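Side-chain contacts in hypothetical protein aq_1665 (Aquifex aeolicus, PDB 1XM7), which is of unknown function but belongs to the calcineurin-like phosphoesterase family and so probably acts as a hydrolase: residues 45-50 and 65-70; 51-56 and 86-91. One frame throughout, in Å; residues are numbered along the deposited sequence.

Segment 45-50 runs directly into segment 51-56, and 65-70 precedes 86-91, so the two contacts interleave along the chain. Their centres lie 11 Å apart and they touch directly. Trp67 CE2 of contact 1 packs on Phe53 CE1 of contact 2 at 3.6 Å, and Trp67 NE1 probably donates a hydrogen bond to Tyr91 O at 2.9 Å. A salt bridge, Lys68 NZ to Glu90 OE2 at 2.7 Å, adds a third tie. Gly51-Asp52 matches the Gly-Asp motif whose aspartate binds metal in related phosphoesterases; contact 2 therefore probably lies beside that site, with contact 1 one step further back, although no metal is assigned here.

Contact 1. Residues 45-50 and 65-70; sequences DTLYHL and RIWKAL
CG anti to the backbone N in both Leu47 (chi1 174°) and Trp67 (chi1 161°) carries the leucine methyl and the indole into the gap between strand 46-49 and helix 63-69, where they cross obliquely. The closest approach is Leu47 CD2 to Trp67 CH2 at 3.5 Å, and Leu47 CD2 lies 3.9 Å from Trp67 CZ3, so a single methyl meets the outer end of the six-membered ring. The CB of His49, two residues on along the strand, is also directed to the helix, and its ring touches the same indole carbon, with His49 CD2 3.8 Å from Trp67 CH2. That carbon sits at the imidazole edge, near its plane. The ring pair as a whole is oblique, its centroids 5.8 Å apart and its planes at 69°. The nearest CA atoms, those of Leu47 and Leu70, are still 10.1 Å apart, which shows that side chains span the gap. This is the strand-to-helix packing of the beta-alpha-beta unit 46-49, 63-69, 73-77, and Leu37 of helix 29-38 also touches both Leu47 and Trp67. No hydrogen bond crosses the contact: His49 NE2 pairs with Thr10 OG1, His49 ND1 with Gly51 N and Trp67 NE1 with Tyr91 O, which implies that strand and helix join here through carbon contacts while the polar ring atoms engage other partners.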
ATOM      1  N   ASP A  45       3.062 -12.370  11.551  1.00 35.47           N
ATOM      2  CA  ASP A  45       3.150 -11.758  10.236  1.00 33.64           C
ATOM      3  C   ASP A  45       3.410 -10.263  10.379  1.00 32.70           C
ATOM      4  O   ASP A  45       3.402  -9.721  11.488  1.00 31.42           O
ATOM      5  CB  ASP A  45       1.836 -11.964   9.477  1.00 34.66           C
ATOM      6  CG  ASP A  45       1.534 -13.426   9.212  1.00 35.19           C
ATOM      7  OD1 ASP A  45       0.382 -13.733   8.834  1.00 34.78           O
ATOM      8  OD2 ASP A  45       2.445 -14.263   9.371  1.00 37.35           O
ATOM      9  N   THR A  46       3.642  -9.604   9.247  1.00 31.06           N
ATOM     10  CA  THR A  46       3.871  -8.164   9.216  1.00 30.08           C
ATOM     11  C   THR A  46       3.193  -7.612   7.977  1.00 28.60           C
ATOM     12  O   THR A  46       3.449  -8.072   6.861  1.00 29.41           O
ATOM     13  CB  THR A  46       5.372  -7.806   9.157  1.00 30.76           C
ATOM     14  OG1 THR A  46       6.025  -8.312  10.330  1.00 34.34           O
ATOM     15  CG2 THR A  46       5.557  -6.282   9.093  1.00 30.35           C
ATOM     16  N   LEU A  47       2.324  -6.627   8.188  1.00 26.64           N
ATOM     17  CA  LEU A  47       1.579  -5.988   7.108  1.00 24.39           C
ATOM     18  C   LEU A  47       2.092  -4.589   6.795  1.00 22.95           C
ATOM     19  O   LEU A  47       2.177  -3.726   7.674  1.00 23.96           O
ATOM     20  CB  LEU A  47       0.096  -5.910   7.482  1.00 24.17           C
ATOM     21  CG  LEU A  47      -0.866  -5.152   6.558  1.00 24.94           C
ATOM     22  CD1 LEU A  47      -0.958  -5.830   5.197  1.00 23.81           C
ATOM     23  CD2 LEU A  47      -2.238  -5.100   7.213  1.00 25.21           C
ATOM     24  N   TYR A  48       2.440  -4.368   5.536  1.00 22.43           N
ATOM     25  CA  TYR A  48       2.911  -3.060   5.101  1.00 23.98           C
ATOM     26  C   TYR A  48       1.790  -2.303   4.381  1.00 24.16           C
ATOM     27  O   TYR A  48       1.231  -2.788   3.392  1.00 23.33           O
ATOM     28  CB  TYR A  48       4.118  -3.197   4.156  1.00 26.37           C
ATOM     29  CG  TYR A  48       5.379  -3.709   4.826  1.00 26.65           C
ATOM     30  CD1 TYR A  48       5.597  -5.079   5.008  1.00 28.01           C
ATOM     31  CD2 TYR A  48       6.328  -2.818   5.330  1.00 26.40           C
ATOM     32  CE1 TYR A  48       6.734  -5.548   5.684  1.00 28.07           C
ATOM     33  CE2 TYR A  48       7.464  -3.273   6.007  1.00 27.97           C
ATOM     34  CZ  TYR A  48       7.661  -4.636   6.181  1.00 28.57           C
ATOM     35  OH  TYR A  48       8.783  -5.078   6.848  1.00 29.54           O
ATOM     36  N   HIS A  49       1.449  -1.125   4.900  1.00 23.64           N
ATOM     37  CA  HIS A  49       0.427  -0.281   4.292  1.00 24.37           C
ATOM     38  C   HIS A  49       1.224   0.814   3.595  1.00 24.30           C
ATOM     39  O   HIS A  49       1.897   1.611   4.241  1.00 23.86           O
ATOM     40  CB  HIS A  49      -0.483   0.325   5.352  1.00 24.57           C
ATOM     41  CG  HIS A  49      -1.727   0.932   4.791  1.00 24.84           C
ATOM     42  ND1 HIS A  49      -1.704   1.889   3.798  1.00 25.83           N
ATOM     43  CD2 HIS A  49      -3.032   0.708   5.070  1.00 23.55           C
ATOM     44  CE1 HIS A  49      -2.943   2.230   3.492  1.00 24.98           C
ATOM     45  NE2 HIS A  49      -3.767   1.528   4.250  1.00 24.99           N
ATOM     46  N   LEU A  50       1.152   0.854   2.273  1.00 25.92           N
ATOM     47  CA  LEU A  50       1.941   1.820   1.525  1.00 25.76           C
ATOM     48  C   LEU A  50       1.261   3.122   1.109  1.00 25.92           C
ATOM     49  O   LEU A  50       1.554   3.658   0.047  1.00 26.95           O
ATOM     50  CB  LEU A  50       2.555   1.117   0.303  1.00 25.74           C
ATOM     51  CG  LEU A  50       3.192  -0.255   0.620  1.00 25.63           C
ATOM     52  CD1 LEU A  50       3.840  -0.810  -0.623  1.00 24.54           C
ATOM     53  CD2 LEU A  50       4.223  -0.138   1.728  1.00 22.61           C
ATOM     54  N   ARG A  65     -11.102   0.521  14.620  1.00 31.91           N
ATOM     55  CA  ARG A  65     -10.954  -0.272  15.829  1.00 33.21           C
ATOM     56  C   ARG A  65     -10.681  -1.707  15.378  1.00 32.46           C
ATOM     57  O   ARG A  65      -9.819  -2.388  15.927  1.00 30.87           O
ATOM     58  CB  ARG A  65     -12.238  -0.187  16.665  1.00 36.47           C
ATOM     59  CG  ARG A  65     -12.109  -0.713  18.099  1.00 44.05           C
ATOM     60  CD  ARG A  65     -13.330  -0.346  18.978  1.00 50.14           C
ATOM     61  NE  ARG A  65     -13.430   1.099  19.218  1.00 57.43           N
ATOM     62  CZ  ARG A  65     -14.376   1.692  19.952  1.00 60.73           C
ATOM     63  NH1 ARG A  65     -15.326   0.968  20.540  1.00 62.47           N
ATOM     64  NH2 ARG A  65     -14.385   3.016  20.081  1.00 61.26           N
ATOM     65  N   ILE A  66     -11.407  -2.148  14.353  1.00 31.96           N
ATOM     66  CA  ILE A  66     -11.247  -3.493  13.816  1.00 31.28           C
ATOM     67  C   ILE A  66      -9.835  -3.672  13.266  1.00 32.36           C
ATOM     68  O   ILE A  66      -9.152  -4.653  13.576  1.00 33.91           O
ATOM     69  CB  ILE A  66     -12.281  -3.770  12.700  1.00 29.08           C
ATOM     70  CG1 ILE A  66     -13.680  -3.849  13.312  1.00 26.02           C
ATOM     71  CG2 ILE A  66     -11.939  -5.064  11.965  1.00 25.56           C
ATOM     72  CD1 ILE A  66     -14.791  -3.886  12.294  1.00 25.34           C
ATOM     73  N   TRP A  67      -9.396  -2.723  12.450  1.00 31.63           N
ATOM     74  CA  TRP A  67      -8.052  -2.772  11.890  1.00 31.27           C
ATOM     75  C   TRP A  67      -7.018  -2.931  13.005  1.00 32.32           C
ATOM     76  O   TRP A  67      -6.118  -3.761  12.927  1.00 32.52           O
ATOM     77  CB  TRP A  67      -7.780  -1.485  11.105  1.00 30.34           C
ATOM     78  CG  TRP A  67      -6.333  -1.199  10.867  1.00 27.40           C
ATOM     79  CD1 TRP A  67      -5.453  -0.609  11.734  1.00 25.58           C
ATOM     80  CD2 TRP A  67      -5.587  -1.529   9.699  1.00 26.53           C
ATOM     81  NE1 TRP A  67      -4.203  -0.554  11.174  1.00 25.33           N
ATOM     82  CE2 TRP A  67      -4.254  -1.111   9.923  1.00 25.31           C
ATOM     83  CE3 TRP A  67      -5.913  -2.139   8.479  1.00 27.37           C
ATOM     84  CZ2 TRP A  67      -3.247  -1.286   8.974  1.00 25.07           C
ATOM     85  CZ3 TRP A  67      -4.905  -2.314   7.529  1.00 26.15           C
ATOM     86  CH2 TRP A  67      -3.588  -1.887   7.786  1.00 27.64           C
ATOM     87  N   LYS A  68      -7.166  -2.116  14.040  1.00 32.84           N
ATOM     88  CA  LYS A  68      -6.271  -2.127  15.182  1.00 32.74           C
ATOM     89  C   LYS A  68      -6.236  -3.515  15.818  1.00 33.15           C
ATOM     90  O   LYS A  68      -5.181  -3.998  16.213  1.00 34.92           O
ATOM     91  CB  LYS A  68      -6.747  -1.084  16.199  1.00 34.55           C
ATOM     92  CG  LYS A  68      -5.705  -0.641  17.211  1.00 37.12           C
ATOM     93  CD  LYS A  68      -6.279   0.383  18.190  1.00 40.28           C
ATOM     94  CE  LYS A  68      -5.215   0.843  19.196  1.00 44.22           C
ATOM     95  NZ  LYS A  68      -5.704   1.911  20.134  1.00 45.49           N
ATOM     96  N   ALA A  69      -7.394  -4.161  15.895  1.00 33.04           N
ATOM     97  CA  ALA A  69      -7.504  -5.482  16.499  1.00 30.98           C
ATOM     98  C   ALA A  69      -6.802  -6.581  15.713  1.00 32.26           C
ATOM     99  O   ALA A  69      -6.359  -7.574  16.293  1.00 33.73           O
ATOM    100  CB  ALA A  69      -8.967  -5.838  16.683  1.00 27.68           C
ATOM    101  N   LEU A  70      -6.692  -6.413  14.398  1.00 32.91           N
ATOM    102  CA  LEU A  70      -6.052  -7.429  13.563  1.00 33.39           C
ATOM    103  C   LEU A  70      -4.697  -7.877  14.090  1.00 32.91           C
ATOM    104  O   LEU A  70      -3.959  -7.094  14.664  1.00 34.49           O
ATOM    105  CB  LEU A  70      -5.896  -6.922  12.125  1.00 33.44           C
ATOM    106  CG  LEU A  70      -7.195  -6.781  11.329  1.00 32.73           C
ATOM    107  CD1 LEU A  70      -6.890  -6.260   9.944  1.00 34.21           C
ATOM    108  CD2 LEU A  70      -7.901  -8.127  11.248  1.00 32.82           C
TER

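Contact 2. Residues 51-56 and 86-91; sequences GDFTWH and ESLKEY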
ATOM      1  N   GLY A  51       0.352   3.638   1.932  1.00 25.69           N
ATOM      2  CA  GLY A  51      -0.258   4.907   1.582  1.00 25.38           C
ATOM      3  C   GLY A  51      -1.762   5.067   1.521  1.00 23.96           C
ATOM      4  O   GLY A  51      -2.480   4.185   1.056  1.00 24.48           O
ATOM      5  N   ASP A  52      -2.212   6.241   1.971  1.00 22.66           N
ATOM      6  CA  ASP A  52      -3.616   6.627   2.006  1.00 22.86           C
ATOM      7  C   ASP A  52      -4.475   5.605   2.744  1.00 22.40           C
ATOM      8  O   ASP A  52      -5.340   4.941   2.182  1.00 22.19           O
ATOM      9  CB  ASP A  52      -4.108   6.893   0.582  1.00 22.63           C
ATOM     10  CG  ASP A  52      -3.463   8.142  -0.020  1.00 21.45           C
ATOM     11  OD1 ASP A  52      -3.706   8.460  -1.200  1.00 19.37           O
ATOM     12  OD2 ASP A  52      -2.705   8.816   0.708  1.00 22.24           O
ATOM     13  N   PHE A  53      -4.191   5.520   4.037  1.00 21.98           N
ATOM     14  CA  PHE A  53      -4.826   4.624   4.977  1.00 22.15           C
ATOM     15  C   PHE A  53      -6.297   4.931   5.213  1.00 23.91           C
ATOM     16  O   PHE A  53      -7.174   4.185   4.767  1.00 22.56           O
ATOM     17  CB  PHE A  53      -4.060   4.687   6.302  1.00 19.70           C
ATOM     18  CG  PHE A  53      -4.699   3.908   7.417  1.00 18.79           C
ATOM     19  CD1 PHE A  53      -4.970   2.554   7.275  1.00 19.97           C
ATOM     20  CD2 PHE A  53      -5.008   4.522   8.615  1.00 17.26           C
ATOM     21  CE1 PHE A  53      -5.535   1.834   8.307  1.00 18.29           C
ATOM     22  CE2 PHE A  53      -5.573   3.810   9.654  1.00 15.42           C
ATOM     23  CZ  PHE A  53      -5.837   2.466   9.502  1.00 17.19           C
ATOM     24  N   THR A  54      -6.567   6.024   5.925  1.00 24.27           N
ATOM     25  CA  THR A  54      -7.941   6.402   6.232  1.00 24.75           C
ATOM     26  C   THR A  54      -8.264   7.818   5.779  1.00 28.34           C
ATOM     27  O   THR A  54      -7.388   8.696   5.767  1.00 28.34           O
ATOM     28  CB  THR A  54      -8.224   6.281   7.747  1.00 22.99           C
ATOM     29  OG1 THR A  54      -9.615   6.499   7.990  1.00 22.31           O
ATOM     30  CG2 THR A  54      -7.416   7.286   8.530  1.00 20.40           C
ATOM     31  N   TRP A  55      -9.527   8.036   5.413  1.00 30.10           N
ATOM     32  CA  TRP A  55      -9.965   9.342   4.942  1.00 32.16           C
ATOM     33  C   TRP A  55     -10.142  10.325   6.102  1.00 31.88           C
ATOM     34  O   TRP A  55      -9.949  11.522   5.935  1.00 34.13           O
ATOM     35  CB  TRP A  55     -11.258   9.208   4.127  1.00 34.54           C
ATOM     36  CG  TRP A  55     -11.372  10.255   3.055  1.00 36.90           C
ATOM     37  CD1 TRP A  55     -12.363  11.192   2.915  1.00 37.77           C
ATOM     38  CD2 TRP A  55     -10.410  10.534   2.029  1.00 35.88           C
ATOM     39  NE1 TRP A  55     -12.067  12.042   1.870  1.00 36.99           N
ATOM     40  CE2 TRP A  55     -10.876  11.662   1.313  1.00 35.24           C
ATOM     41  CE3 TRP A  55      -9.200   9.944   1.652  1.00 36.17           C
ATOM     42  CZ2 TRP A  55     -10.169  12.213   0.246  1.00 35.03           C
ATOM     43  CZ3 TRP A  55      -8.495  10.492   0.588  1.00 37.01           C
ATOM     44  CH2 TRP A  55      -8.983  11.619  -0.102  1.00 36.68           C
ATOM     45  N   HIS A  56     -10.503   9.823   7.273  1.00 31.78           N
ATOM     46  CA  HIS A  56     -10.647  10.657   8.463  1.00 32.60           C
ATOM     47  C   HIS A  56     -10.594   9.724   9.672  1.00 33.04           C
ATOM     48  O   HIS A  56     -10.589   8.504   9.505  1.00 33.03           O
ATOM     49  CB  HIS A  56     -11.955  11.438   8.433  1.00 34.44           C
ATOM     50  CG  HIS A  56     -13.175  10.576   8.415  1.00 36.37           C
ATOM     51  ND1 HIS A  56     -13.578   9.836   9.507  1.00 35.12           N
ATOM     52  CD2 HIS A  56     -14.086  10.344   7.441  1.00 34.81           C
ATOM     53  CE1 HIS A  56     -14.689   9.187   9.205  1.00 35.82           C
ATOM     54  NE2 HIS A  56     -15.018   9.477   7.958  1.00 35.83           N
ATOM     55  N   GLU A  86       0.327  11.728  14.451  1.00 44.77           N
ATOM     56  CA  GLU A  86      -0.079  11.442  15.821  1.00 44.68           C
ATOM     57  C   GLU A  86      -1.338  10.593  15.899  1.00 43.50           C
ATOM     58  O   GLU A  86      -1.448   9.701  16.745  1.00 43.67           O
ATOM     59  CB  GLU A  86      -0.278  12.750  16.583  1.00 47.00           C
ATOM     60  CG  GLU A  86       1.028  13.481  16.816  1.00 50.85           C
ATOM     61  CD  GLU A  86       2.085  12.565  17.441  1.00 55.21           C
ATOM     62  OE1 GLU A  86       1.850  12.061  18.571  1.00 56.54           O
ATOM     63  OE2 GLU A  86       3.145  12.339  16.800  1.00 54.87           O
ATOM     64  N   SER A  87      -2.293  10.877  15.021  1.00 41.93           N
ATOM     65  CA  SER A  87      -3.535  10.118  14.991  1.00 40.56           C
ATOM     66  C   SER A  87      -3.230   8.714  14.505  1.00 40.50           C
ATOM     67  O   SER A  87      -3.827   7.738  14.966  1.00 42.20           O
ATOM     68  CB  SER A  87      -4.540  10.760  14.036  1.00 40.22           C
ATOM     69  OG  SER A  87      -5.054  11.973  14.549  1.00 40.99           O
ATOM     70  N   LEU A  88      -2.288   8.627  13.571  1.00 38.65           N
ATOM     71  CA  LEU A  88      -1.885   7.359  12.982  1.00 36.82           C
ATOM     72  C   LEU A  88      -1.065   6.467  13.899  1.00 36.87           C
ATOM     73  O   LEU A  88      -1.182   5.240  13.841  1.00 37.25           O
ATOM     74  CB  LEU A  88      -1.088   7.616  11.702  1.00 34.11           C
ATOM     75  CG  LEU A  88      -1.882   8.149  10.509  1.00 33.77           C
ATOM     76  CD1 LEU A  88      -0.928   8.675   9.444  1.00 34.15           C
ATOM     77  CD2 LEU A  88      -2.783   7.044   9.951  1.00 31.26           C
ATOM     78  N   LYS A  89      -0.242   7.071  14.751  1.00 37.40           N
ATOM     79  CA  LYS A  89       0.620   6.285  15.618  1.00 37.83           C
ATOM     80  C   LYS A  89      -0.015   5.094  16.295  1.00 37.55           C
ATOM     81  O   LYS A  89       0.668   4.097  16.555  1.00 37.47           O
ATOM     82  CB  LYS A  89       1.308   7.174  16.649  1.00 39.33           C
ATOM     83  CG  LYS A  89       2.450   7.953  16.021  1.00 43.90           C
ATOM     84  CD  LYS A  89       3.407   8.552  17.036  1.00 47.50           C
ATOM     85  CE  LYS A  89       4.555   9.294  16.332  1.00 51.35           C
ATOM     86  NZ  LYS A  89       5.646   9.736  17.266  1.00 53.17           N
ATOM     87  N   GLU A  90      -1.312   5.152  16.558  1.00 37.50           N
ATOM     88  CA  GLU A  90      -1.914   4.013  17.220  1.00 39.71           C
ATOM     89  C   GLU A  90      -2.638   3.019  16.346  1.00 38.18           C
ATOM     90  O   GLU A  90      -3.442   2.224  16.832  1.00 38.57           O
ATOM     91  CB  GLU A  90      -2.822   4.461  18.344  1.00 43.33           C
ATOM     92  CG  GLU A  90      -4.140   4.999  17.948  1.00 46.03           C
ATOM     93  CD  GLU A  90      -4.874   5.444  19.185  1.00 50.03           C
ATOM     94  OE1 GLU A  90      -4.848   6.663  19.488  1.00 53.01           O
ATOM     95  OE2 GLU A  90      -5.443   4.562  19.873  1.00 50.03           O
ATOM     96  N   TYR A  91      -2.332   3.053  15.057  1.00 35.92           N
ATOM     97  CA  TYR A  91      -2.918   2.115  14.121  1.00 34.50           C
ATOM     98  C   TYR A  91      -1.768   1.365  13.463  1.00 33.85           C
ATOM     99  O   TYR A  91      -1.975   0.380  12.750  1.00 33.11           O
ATOM    100  CB  TYR A  91      -3.755   2.861  13.092  1.00 35.47           C
ATOM    101  CG  TYR A  91      -5.032   3.435  13.683  1.00 37.98           C
ATOM    102  CD1 TYR A  91      -6.095   2.600  14.063  1.00 37.74           C
ATOM    103  CD2 TYR A  91      -5.188   4.814  13.849  1.00 37.67           C
ATOM    104  CE1 TYR A  91      -7.284   3.129  14.585  1.00 37.31           C
ATOM    105  CE2 TYR A  91      -6.371   5.350  14.370  1.00 36.99           C
ATOM    106  CZ  TYR A  91      -7.413   4.505  14.730  1.00 36.68           C
ATOM    107  OH  TYR A  91      -8.591   5.051  15.185  1.00 37.82           O
TER
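Phe53 overlaps Leu88 and Tyr91 through the CD2-CE2 bond of its ring, its CD2 atom 3.6 Å from Leu88 CD2 and its CE2 atom 4.0 Å from Tyr91 CB. Residues 51-56 form the loop after strand 46-49 and open with the Gly-Asp motif of the calcineurin-like phosphoesterase family, so the contact joins a signature loop to helix 85-88 and the turn that follows it. The two partners reach Phe53 differently. Leu88 does not aim its CB at the loop; with CG anti to the carbonyl carbon and beside the backbone N (chi1 -71°), the far end of the chain swings closer, and CD2 is the branch that touches as the two side chains slide past each other in opposite directions. The CB of Tyr91, by contrast, is directed at the loop, and the side chain crosses Phe53 at about a right angle. Its CB and the root of its ring do the touching, as the 4.1 Å from Phe53 CE2 to Tyr91 CG indicates. The ring centroids are 5.9 Å apart with planes at 47°, an oblique pair. Tyr91 N donates to Leu88 O at 2.8 Å, which ties the backbones of the two partners together. Around the contact, Phe57 touches Leu88 and Tyr91, and Leu64 of helix 63-69 touches Phe53 and Tyr91. On the loop side Asp82 takes the backbone N-H of Asp52 on OD1 and that of Phe53 on OD2, which fixes the backbone from which the phenyl ring projects. Beyond it, Thr54 OG1 donates forward to His56 O at 2.7 Å, at 145° to the C=O and tilted 22° from the carbonyl plane.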